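EccE5 (Mycobacterium xenopi RIVM700367, PDB 7B9F) is a membrane subunit of the mycobacterial ESX-5 type VII secretion system and probably helps build the translocon that exports proteins across the inner membrane. Local coordinates at residues A[95-100]-A[216-221]; A[114-119]-A[199-204]; A[162-167]-A[310-315]. All coordinates share one frame; numbering follows the deposited sequence.

Contact 1 (A[95-100]-A[216-221])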
loop_
_atom_site.group_PDB
_atom_site.type_symbol
_atom_site.label_atom_id
_atom_site.label_comp_id
_atom_site.label_asym_id
_atom_site.label_seq_id
_atom_site.Cartn_x
_atom_site.Cartn_y
_atom_site.Cartn_z
ATOM N N ASP A 95 -9.616 43.821 1.922
ATOM C CA ASP A 95 -8.927 42.888 1.046
ATOM C C ASP A 95 -10.042 42.331 0.167
ATOM O O ASP A 95 -11.180 42.214 0.604
ATOM C CB ASP A 95 -8.180 41.824 1.879
ATOM C CG ASP A 95 -7.638 40.630 1.067
ATOM O OD1 ASP A 95 -8.061 40.313 -0.062
ATOM O OD2 ASP A 95 -6.726 39.971 1.606
ATOM N N HIS A 96 -9.701 41.981 -1.069
ATOM C CA HIS A 96 -10.673 41.568 -2.068
ATOM C C HIS A 96 -10.208 40.291 -2.746
ATOM O O HIS A 96 -9.012 39.994 -2.787
ATOM C CB HIS A 96 -10.872 42.645 -3.121
ATOM C CG HIS A 96 -11.959 43.612 -2.791
ATOM N ND1 HIS A 96 -12.412 44.556 -3.685
ATOM C CD2 HIS A 96 -12.688 43.778 -1.664
ATOM C CE1 HIS A 96 -13.369 45.269 -3.120
ATOM N NE2 HIS A 96 -13.557 44.817 -1.894
ATOM N N GLN A 97 -11.160 39.537 -3.286
ATOM C CA GLN A 97 -10.832 38.298 -3.965
ATOM C C GLN A 97 -11.783 38.072 -5.130
ATOM O O GLN A 97 -12.975 38.373 -5.048
ATOM C CB GLN A 97 -10.872 37.120 -2.985
ATOM C CG GLN A 97 -10.460 35.792 -3.579
ATOM C CD GLN A 97 -9.005 35.771 -3.963
ATOM O OE1 GLN A 97 -8.144 36.164 -3.186
ATOM N NE2 GLN A 97 -8.721 35.313 -5.172
ATOM N N ARG A 98 -11.233 37.545 -6.222
ATOM C CA ARG A 98 -12.007 37.115 -7.373
ATOM C C ARG A 98 -11.460 35.771 -7.838
ATOM O O ARG A 98 -10.328 35.402 -7.523
ATOM C CB ARG A 98 -11.969 38.154 -8.494
ATOM C CG ARG A 98 -13.189 38.119 -9.379
ATOM C CD ARG A 98 -14.378 38.700 -8.647
ATOM N NE ARG A 98 -15.607 38.598 -9.426
ATOM C CZ ARG A 98 -15.998 39.498 -10.320
ATOM N NH1 ARG A 98 -15.255 40.572 -10.547
ATOM N NH2 ARG A 98 -17.133 39.328 -10.985
ATOM N N ARG A 99 -12.273 35.037 -8.589
ATOM C CA ARG A 99 -12.032 33.614 -8.787
ATOM C C ARG A 99 -12.749 33.195 -10.073
ATOM O O ARG A 99 -13.074 34.042 -10.912
ATOM C CB ARG A 99 -12.504 32.849 -7.539
ATOM C CG ARG A 99 -11.827 31.517 -7.259
ATOM C CD ARG A 99 -12.470 30.767 -6.088
ATOM N NE ARG A 99 -13.835 30.325 -6.370
ATOM C CZ ARG A 99 -14.937 30.982 -6.024
ATOM N NH1 ARG A 99 -16.124 30.490 -6.336
ATOM N NH2 ARG A 99 -14.851 32.122 -5.357
ATOM N N PHE A 100 -12.979 31.884 -10.242
ATOM C CA PHE A 100 -13.982 31.405 -11.192
ATOM C C PHE A 100 -15.374 31.936 -10.881
ATOM O O PHE A 100 -16.237 31.936 -11.762
ATOM C CB PHE A 100 -14.086 29.876 -11.181
ATOM C CG PHE A 100 -13.014 29.158 -11.944
ATOM C CD1 PHE A 100 -11.906 29.818 -12.437
ATOM C CD2 PHE A 100 -13.139 27.800 -12.180
ATOM C CE1 PHE A 100 -10.934 29.127 -13.139
ATOM C CE2 PHE A 100 -12.179 27.109 -12.880
ATOM C CZ PHE A 100 -11.076 27.771 -13.361
ATOM N N ARG A 216 -6.272 24.015 -2.778
ATOM C CA ARG A 216 -6.825 25.179 -3.447
ATOM C C ARG A 216 -5.726 26.164 -3.808
ATOM O O ARG A 216 -4.587 26.060 -3.354
ATOM C CB ARG A 216 -7.886 25.826 -2.563
ATOM C CG ARG A 216 -9.106 24.960 -2.486
ATOM C CD ARG A 216 -10.121 25.401 -1.473
ATOM N NE ARG A 216 -11.346 24.621 -1.609
ATOM C CZ ARG A 216 -11.543 23.435 -1.045
ATOM N NH1 ARG A 216 -10.593 22.885 -0.305
ATOM N NH2 ARG A 216 -12.690 22.799 -1.224
ATOM N N ASP A 217 -6.083 27.130 -4.653
ATOM C CA ASP A 217 -5.068 28.003 -5.231
ATOM C C ASP A 217 -4.534 29.019 -4.228
ATOM O O ASP A 217 -3.392 29.468 -4.362
ATOM C CB ASP A 217 -5.624 28.663 -6.500
ATOM C CG ASP A 217 -6.750 29.652 -6.232
ATOM O OD1 ASP A 217 -6.580 30.636 -5.480
ATOM O OD2 ASP A 217 -7.839 29.441 -6.801
ATOM N N SER A 218 -5.329 29.390 -3.229
ATOM C CA SER A 218 -4.898 30.335 -2.208
ATOM C C SER A 218 -5.825 30.209 -1.013
ATOM O O SER A 218 -6.941 29.701 -1.130
ATOM C CB SER A 218 -4.894 31.772 -2.731
ATOM O OG SER A 218 -6.186 32.154 -3.155
ATOM N N VAL A 219 -5.349 30.676 0.142
ATOM C CA VAL A 219 -6.157 30.584 1.352
ATOM C C VAL A 219 -7.340 31.541 1.278
ATOM O O VAL A 219 -8.403 31.278 1.852
ATOM C CB VAL A 219 -5.290 30.807 2.608
ATOM C CG1 VAL A 219 -4.870 32.249 2.765
ATOM C CG2 VAL A 219 -6.023 30.342 3.851
ATOM N N ALA A 220 -7.181 32.663 0.577
ATOM C CA ALA A 220 -8.293 33.586 0.398
ATOM C C ALA A 220 -9.381 32.977 -0.472
ATOM O O ALA A 220 -10.572 33.180 -0.219
ATOM C CB ALA A 220 -7.797 34.897 -0.200
ATOM N N ALA A 221 -8.991 32.234 -1.509
ATOM C CA ALA A 221 -9.970 31.631 -2.407
ATOM C C ALA A 221 -10.775 30.528 -1.741
ATOM O O ALA A 221 -11.826 30.148 -2.264
ATOM C CB ALA A 221 -9.280 31.078 -3.650
#

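Contact 2 (A[114-119]-A[199-204])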
loop_
_atom_site.group_PDB
_atom_site.type_symbol
_atom_site.label_atom_id
_atom_site.label_comp_id
_atom_site.label_asym_id
_atom_site.label_seq_id
_atom_site.Cartn_x
_atom_site.Cartn_y
_atom_site.Cartn_z
ATOM N N LEU A 114 -12.321 36.927 8.754
ATOM C CA LEU A 114 -13.652 37.416 9.071
ATOM C C LEU A 114 -14.314 37.846 7.774
ATOM O O LEU A 114 -13.786 38.712 7.072
ATOM C CB LEU A 114 -13.563 38.606 10.029
ATOM C CG LEU A 114 -13.022 38.356 11.438
ATOM C CD1 LEU A 114 -12.852 39.653 12.231
ATOM C CD2 LEU A 114 -13.984 37.450 12.149
ATOM N N VAL A 115 -15.463 37.257 7.450
ATOM C CA VAL A 115 -16.191 37.586 6.229
ATOM C C VAL A 115 -17.667 37.703 6.563
ATOM O O VAL A 115 -18.225 36.852 7.259
ATOM C CB VAL A 115 -15.987 36.524 5.127
ATOM C CG1 VAL A 115 -16.834 36.829 3.910
ATOM C CG2 VAL A 115 -14.553 36.451 4.721
ATOM N N ALA A 116 -18.318 38.734 6.028
ATOM C CA ALA A 116 -19.724 38.982 6.292
ATOM C C ALA A 116 -20.548 38.802 5.027
ATOM O O ALA A 116 -20.084 39.077 3.917
ATOM C CB ALA A 116 -19.943 40.383 6.851
ATOM N N VAL A 117 -21.773 38.314 5.209
ATOM C CA VAL A 117 -22.764 38.175 4.146
ATOM C C VAL A 117 -24.006 38.938 4.569
ATOM O O VAL A 117 -24.592 38.639 5.615
ATOM C CB VAL A 117 -23.121 36.707 3.884
ATOM C CG1 VAL A 117 -24.206 36.615 2.838
ATOM C CG2 VAL A 117 -21.905 35.931 3.480
ATOM N N VAL A 118 -24.419 39.888 3.762
ATOM C CA VAL A 118 -25.611 40.667 4.067
ATOM C C VAL A 118 -26.818 39.946 3.487
ATOM O O VAL A 118 -26.719 39.243 2.477
ATOM C CB VAL A 118 -25.467 42.102 3.518
ATOM C CG1 VAL A 118 -25.307 42.094 2.013
ATOM C CG2 VAL A 118 -26.616 43.002 3.952
ATOM N N THR A 119 -27.962 40.072 4.150
ATOM C CA THR A 119 -29.190 39.507 3.620
ATOM C C THR A 119 -30.354 40.413 3.985
ATOM O O THR A 119 -30.298 41.143 4.978
ATOM C CB THR A 119 -29.413 38.079 4.128
ATOM O OG1 THR A 119 -30.508 37.487 3.422
ATOM C CG2 THR A 119 -29.692 38.057 5.607
ATOM N N TRP A 199 -26.852 40.604 8.987
ATOM C CA TRP A 199 -25.665 40.032 8.377
ATOM C C TRP A 199 -25.345 38.674 8.978
ATOM O O TRP A 199 -25.592 38.418 10.158
ATOM C CB TRP A 199 -24.439 40.929 8.533
ATOM C CG TRP A 199 -24.629 42.331 8.103
ATOM C CD1 TRP A 199 -24.533 42.813 6.839
ATOM C CD2 TRP A 199 -24.869 43.454 8.945
ATOM N NE1 TRP A 199 -24.742 44.167 6.830
ATOM C CE2 TRP A 199 -24.947 44.586 8.116
ATOM C CE3 TRP A 199 -25.045 43.613 10.319
ATOM C CZ2 TRP A 199 -25.190 45.856 8.613
ATOM C CZ3 TRP A 199 -25.289 44.870 10.811
ATOM C CH2 TRP A 199 -25.360 45.978 9.962
ATOM N N LEU A 200 -24.793 37.810 8.138
ATOM C CA LEU A 200 -24.142 36.578 8.554
ATOM C C LEU A 200 -22.642 36.781 8.430
ATOM O O LEU A 200 -22.154 37.089 7.340
ATOM C CB LEU A 200 -24.572 35.412 7.665
ATOM C CG LEU A 200 -25.862 34.628 7.887
ATOM C CD1 LEU A 200 -25.789 33.917 9.219
ATOM C CD2 LEU A 200 -27.103 35.498 7.796
ATOM N N VAL A 201 -21.906 36.600 9.520
ATOM C CA VAL A 201 -20.460 36.776 9.497
ATOM C C VAL A 201 -19.799 35.422 9.706
ATOM O O VAL A 201 -20.296 34.585 10.467
ATOM C CB VAL A 201 -19.973 37.826 10.512
ATOM C CG1 VAL A 201 -20.732 39.121 10.312
ATOM C CG2 VAL A 201 -20.086 37.356 11.933
ATOM N N LEU A 202 -18.719 35.187 8.975
ATOM C CA LEU A 202 -18.114 33.872 8.837
ATOM C C LEU A 202 -16.746 33.893 9.502
ATOM O O LEU A 202 -15.972 34.826 9.282
ATOM C CB LEU A 202 -17.956 33.532 7.358
ATOM C CG LEU A 202 -19.219 33.364 6.510
ATOM C CD1 LEU A 202 -18.861 33.165 5.063
ATOM C CD2 LEU A 202 -20.108 32.277 6.982
ATOM N N ARG A 203 -16.437 32.881 10.299
ATOM C CA ARG A 203 -15.100 32.746 10.860
ATOM C C ARG A 203 -14.452 31.439 10.434
ATOM O O ARG A 203 -15.086 30.382 10.469
ATOM C CB ARG A 203 -15.123 32.842 12.383
ATOM C CG ARG A 203 -15.396 34.231 12.898
ATOM C CD ARG A 203 -15.222 34.319 14.404
ATOM N NE ARG A 203 -15.379 35.686 14.888
ATOM C CZ ARG A 203 -16.542 36.306 15.047
ATOM N NH1 ARG A 203 -17.680 35.685 14.776
ATOM N NH2 ARG A 203 -16.565 37.555 15.489
ATOM N N MET A 204 -13.183 31.511 10.031
ATOM C CA MET A 204 -12.435 30.321 9.654
ATOM C C MET A 204 -10.995 30.447 10.124
ATOM O O MET A 204 -10.391 31.515 10.006
ATOM C CB MET A 204 -12.451 30.097 8.137
ATOM C CG MET A 204 -11.729 28.827 7.707
ATOM S SD MET A 204 -11.741 28.514 5.940
ATOM C CE MET A 204 -10.607 29.776 5.384
#

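Contact 3 (A[162-167]-A[310-315])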
loop_
_atom_site.group_PDB
_atom_site.type_symbol
_atom_site.label_atom_id
_atom_site.label_comp_id
_atom_site.label_asym_id
_atom_site.label_seq_id
_atom_site.Cartn_x
_atom_site.Cartn_y
_atom_site.Cartn_z
ATOM N N ILE A 162 -25.223 35.035 13.364
ATOM C CA ILE A 162 -26.310 35.845 12.839
ATOM C C ILE A 162 -26.277 37.175 13.572
ATOM O O ILE A 162 -26.348 37.210 14.801
ATOM C CB ILE A 162 -27.668 35.160 13.029
ATOM C CG1 ILE A 162 -27.790 33.865 12.222
ATOM C CG2 ILE A 162 -28.779 36.102 12.634
ATOM C CD1 ILE A 162 -27.349 32.620 12.954
ATOM N N VAL A 163 -26.148 38.271 12.836
ATOM C CA VAL A 163 -26.115 39.600 13.433
ATOM C C VAL A 163 -27.243 40.422 12.841
ATOM O O VAL A 163 -27.358 40.533 11.616
ATOM C CB VAL A 163 -24.766 40.301 13.207
ATOM C CG1 VAL A 163 -24.781 41.665 13.850
ATOM C CG2 VAL A 163 -23.642 39.472 13.780
ATOM N N SER A 164 -28.071 40.996 13.705
ATOM C CA SER A 164 -29.147 41.878 13.282
ATOM C C SER A 164 -29.182 43.076 14.212
ATOM O O SER A 164 -29.025 42.922 15.425
ATOM C CB SER A 164 -30.491 41.156 13.295
ATOM O OG SER A 164 -30.618 40.365 14.459
ATOM N N VAL A 165 -29.394 44.262 13.652
ATOM C CA VAL A 165 -29.311 45.498 14.413
ATOM C C VAL A 165 -30.577 46.304 14.153
ATOM O O VAL A 165 -31.228 46.146 13.117
ATOM C CB VAL A 165 -28.031 46.287 14.042
ATOM C CG1 VAL A 165 -28.078 46.757 12.602
ATOM C CG2 VAL A 165 -27.750 47.430 15.013
ATOM N N GLY A 166 -30.952 47.148 15.118
ATOM C CA GLY A 166 -32.172 47.926 15.013
ATOM C C GLY A 166 -31.991 49.331 15.548
ATOM O O GLY A 166 -30.968 49.667 16.143
ATOM N N THR A 167 -33.003 50.159 15.309
ATOM C CA THR A 167 -32.946 51.579 15.650
ATOM C C THR A 167 -34.356 52.145 15.841
ATOM O O THR A 167 -34.616 52.959 16.730
ATOM C CB THR A 167 -32.220 52.388 14.552
ATOM O OG1 THR A 167 -30.890 51.887 14.376
ATOM C CG2 THR A 167 -32.145 53.866 14.916
ATOM N N THR A 310 -30.509 48.649 19.057
ATOM C CA THR A 310 -30.506 47.314 19.639
ATOM C C THR A 310 -29.843 46.346 18.672
ATOM O O THR A 310 -30.034 46.444 17.459
ATOM C CB THR A 310 -31.925 46.853 19.995
ATOM O OG1 THR A 310 -31.885 45.516 20.504
ATOM C CG2 THR A 310 -32.855 46.935 18.810
ATOM N N ALA A 311 -29.037 45.436 19.211
ATOM C CA ALA A 311 -28.284 44.487 18.404
ATOM C C ALA A 311 -28.518 43.085 18.935
ATOM O O ALA A 311 -28.134 42.773 20.065
ATOM C CB ALA A 311 -26.792 44.817 18.414
ATOM N N VAL A 312 -29.121 42.245 18.117
ATOM C CA VAL A 312 -29.402 40.861 18.466
ATOM C C VAL A 312 -28.440 39.969 17.708
ATOM O O VAL A 312 -28.301 40.094 16.485
ATOM C CB VAL A 312 -30.855 40.497 18.127
ATOM C CG1 VAL A 312 -31.200 39.152 18.709
ATOM C CG2 VAL A 312 -31.797 41.576 18.615
ATOM N N THR A 313 -27.784 39.056 18.414
ATOM C CA THR A 313 -26.855 38.165 17.745
ATOM C C THR A 313 -26.940 36.751 18.294
ATOM O O THR A 313 -27.130 36.541 19.495
ATOM C CB THR A 313 -25.425 38.696 17.826
ATOM O OG1 THR A 313 -24.541 37.797 17.148
ATOM C CG2 THR A 313 -24.992 38.881 19.249
ATOM N N VAL A 314 -26.847 35.787 17.384
ATOM C CA VAL A 314 -26.927 34.365 17.686
ATOM C C VAL A 314 -25.716 33.685 17.071
ATOM O O VAL A 314 -25.447 33.858 15.879
ATOM C CB VAL A 314 -28.221 33.739 17.141
ATOM C CG1 VAL A 314 -28.321 32.318 17.584
ATOM C CG2 VAL A 314 -29.438 34.518 17.601
ATOM N N ARG A 315 -24.997 32.909 17.869
ATOM C CA ARG A 315 -23.775 32.259 17.421
ATOM C C ARG A 315 -24.004 30.771 17.215
ATOM O O ARG A 315 -24.567 30.100 18.083
ATOM C CB ARG A 315 -22.645 32.479 18.423
ATOM C CG ARG A 315 -21.416 31.641 18.153
ATOM C CD ARG A 315 -20.224 32.199 18.886
ATOM N NE ARG A 315 -19.800 33.455 18.284
ATOM C CZ ARG A 315 -18.746 34.154 18.684
ATOM N NH1 ARG A 315 -18.010 33.719 19.696
ATOM N NH2 ARG A 315 -18.432 35.289 18.075
#

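Contact 1 (A[95-100]-A[216-221])
Gln97 lays the oxygen end of its carboxamide against the methyl of Ala220, with OE1 3.3 Å from CB. The chain reaches the helix because CG stands anti to the backbone N (chi1 -176°), and the bend at chi2 then brings CD to 4.0 Å from Ala220 CB. The amide nitrogen is engaged within its own segment: NE2 donates to Arg98 O at 2.8 Å, tilted from the carbonyl plane. That bond limits rotation of the carboxamide and is consistent with OE1 being the atom left toward Ala220. Gln97 also touches Ala224, one turn on in helix 219-234.

Arg99 makes the second overlap with the aliphatic part of its chain. Its CD sits 4.0 Å from Ala221 CB and at a similar range from Ala221 O, so this is contact of methylene with helix surface. The bend at chi3 (67°) places NE, and beyond it the guanidinium forms a salt bridge with Glu228 of the same helix. The carboxylate of Asp217 is too far for a bridge, Arg99 NE lying 6.1 Å from Asp217 OD2.

The helix start is organised from within 216-221. Ser218 is the N-cap: its OG accepts from Ala221 N at 3.3 Å and donates to Asp217 OD1 at 2.8 Å, so the hydroxyl links the residue before it to the third residue after it. Another protein of the assembly also reaches this end, giving a polar side chain that bonds to Val219 N. Across the two segments themselves the joining is by van der Waals contact. The arrangement is that of a serine-capped first helical turn packed, through two alanines, against the short edge strand of an antiparallel sheet and the loop after it.

Contact 2 (A[114-119]-A[199-204])
Val115 and Leu202 form one hydrogen-bonded antiparallel pair, and Val117 with Leu200 forms the next, so that four backbone bonds join the strands. Val115 N meets Leu202 O at 3.1 Å, and Leu200 N meets Val117 O at 2.7 Å. The two return bonds, Leu202 N to Val115 O and Val117 N to Leu200 O, are modelled very short, and at 3.0 Å resolution their exact lengths are doubtful. The strand directions differ by 156°, which confirms the antiparallel sense. CA-H...O contacts fill in between, among them Ala116 CA to Leu200 O at 3.3 Å.

On one face, Trp199 offers its pyrrole edge to Val118. Val118 CB lies near the ring plane, 3.5 Å from Trp199 CD1, while CG2, anti to the backbone N, meets both CD1 and NE1. Met252, Thr255 and Val256 of helix 246-257 pack on the same indole. Next along, Ala116 CB touches Val201 CG1 at 3.8 Å. At the end of this face Leu114 and Arg203 run side by side, with Leu114 CD2 3.6 Å from Arg203 CG and also beside NE. The guanidinium itself is held by a salt bridge to Asp161.

The opposite face carries Val115, Val117, Leu200 and Leu202. Val115 CB and Leu202 CB are 4.2 Å apart, and Val117 CG2 meets Leu202 CD1 diagonally at 4.4 Å. Helix 219-234 covers Val115, Val117 and Leu202 through Leu223 and Thr227, whereas Leu200 packs on Ile162 of the neighbouring strand. Apolar groups thus line both faces of a regular antiparallel ladder, with the one charged side chain confined to its end. Such chemistry implies a sheet covered by helix 219-234 on the Val115-Val117-Leu202 side and by helix 246-257 around Trp199 on the other, with backbone polarity met by strand pairing.

Contact 3 (A[162-167]-A[310-315])
Ile162 to Gly166 pairs with Val314 to Thr310 in antiparallel register, the strand directions 164° apart and the axes 4.6 Å from each other at closest. Backbone bonds run in both directions at Ile162-Val314, Ser164-Val312 and Gly166-Thr310; Ser164 N to Val312 O, at 2.9 Å, is representative.

Two hydroxyls supplement this ladder. Ser164 holds OG between its backbone N and carbonyl carbon (chi1 43°), which brings it across to Val312 O at 3.1 Å. It approaches from above the carbonyl plane, while Ser164 N comes nearly along the C=O direction, so that oxygen accepts twice. Ile162 O is doubly held as well: Val314 N lies in its plane, and Thr313 OG1 donates at 3.0 Å from 39° above it. Thr313 OG1 stands anti to its own backbone N and also lies beside Val163 CG2, 3.9 Å away.

Apolar contact is lighter. Ile162 and Val314 meet CB to CB at 4.4 Å, and Val165 CG2 approaches Ala311 CB. Gly166 presents bare backbone to Thr310, whose CG2 rests 4.0 Å from Gly166 CA. Trp303 covers Ser164, Thr310 and Val312 on one face, and Trp199 touches Val163 and Val165 on the other.

With each of two carbonyls shared between an amide and a hydroxyl, the chemistry implies that the hydroxyls of Ser164 and Thr313 have their polarity met by carbonyls of the ladder, which lets these residues sit among apolar neighbours.

Contacts 2 and 3 are ladders of one antiparallel sheet, separated by the pairing of strand 196-204 with strand 159-166, where Trp199 N lies 2.7 Å from Val163 O, a probable hydrogen bond. Asp161 bridges Arg203 of contact 2 and Arg315 of contact 3, bringing these like charges close. Contact 2 is core, its centre about 3 Å from the chain's centre, and mostly apolar; contact 3, farther out, adds hydroxyl bonds. Contact 1 is peripheral, its centre about 19 Å from the chain's centre, yet most of its touching residues are buried; it joins strand to helix without a ladder and, unlike the others, is touched by other proteins. Helix 219-234 serves contacts 1 and 2.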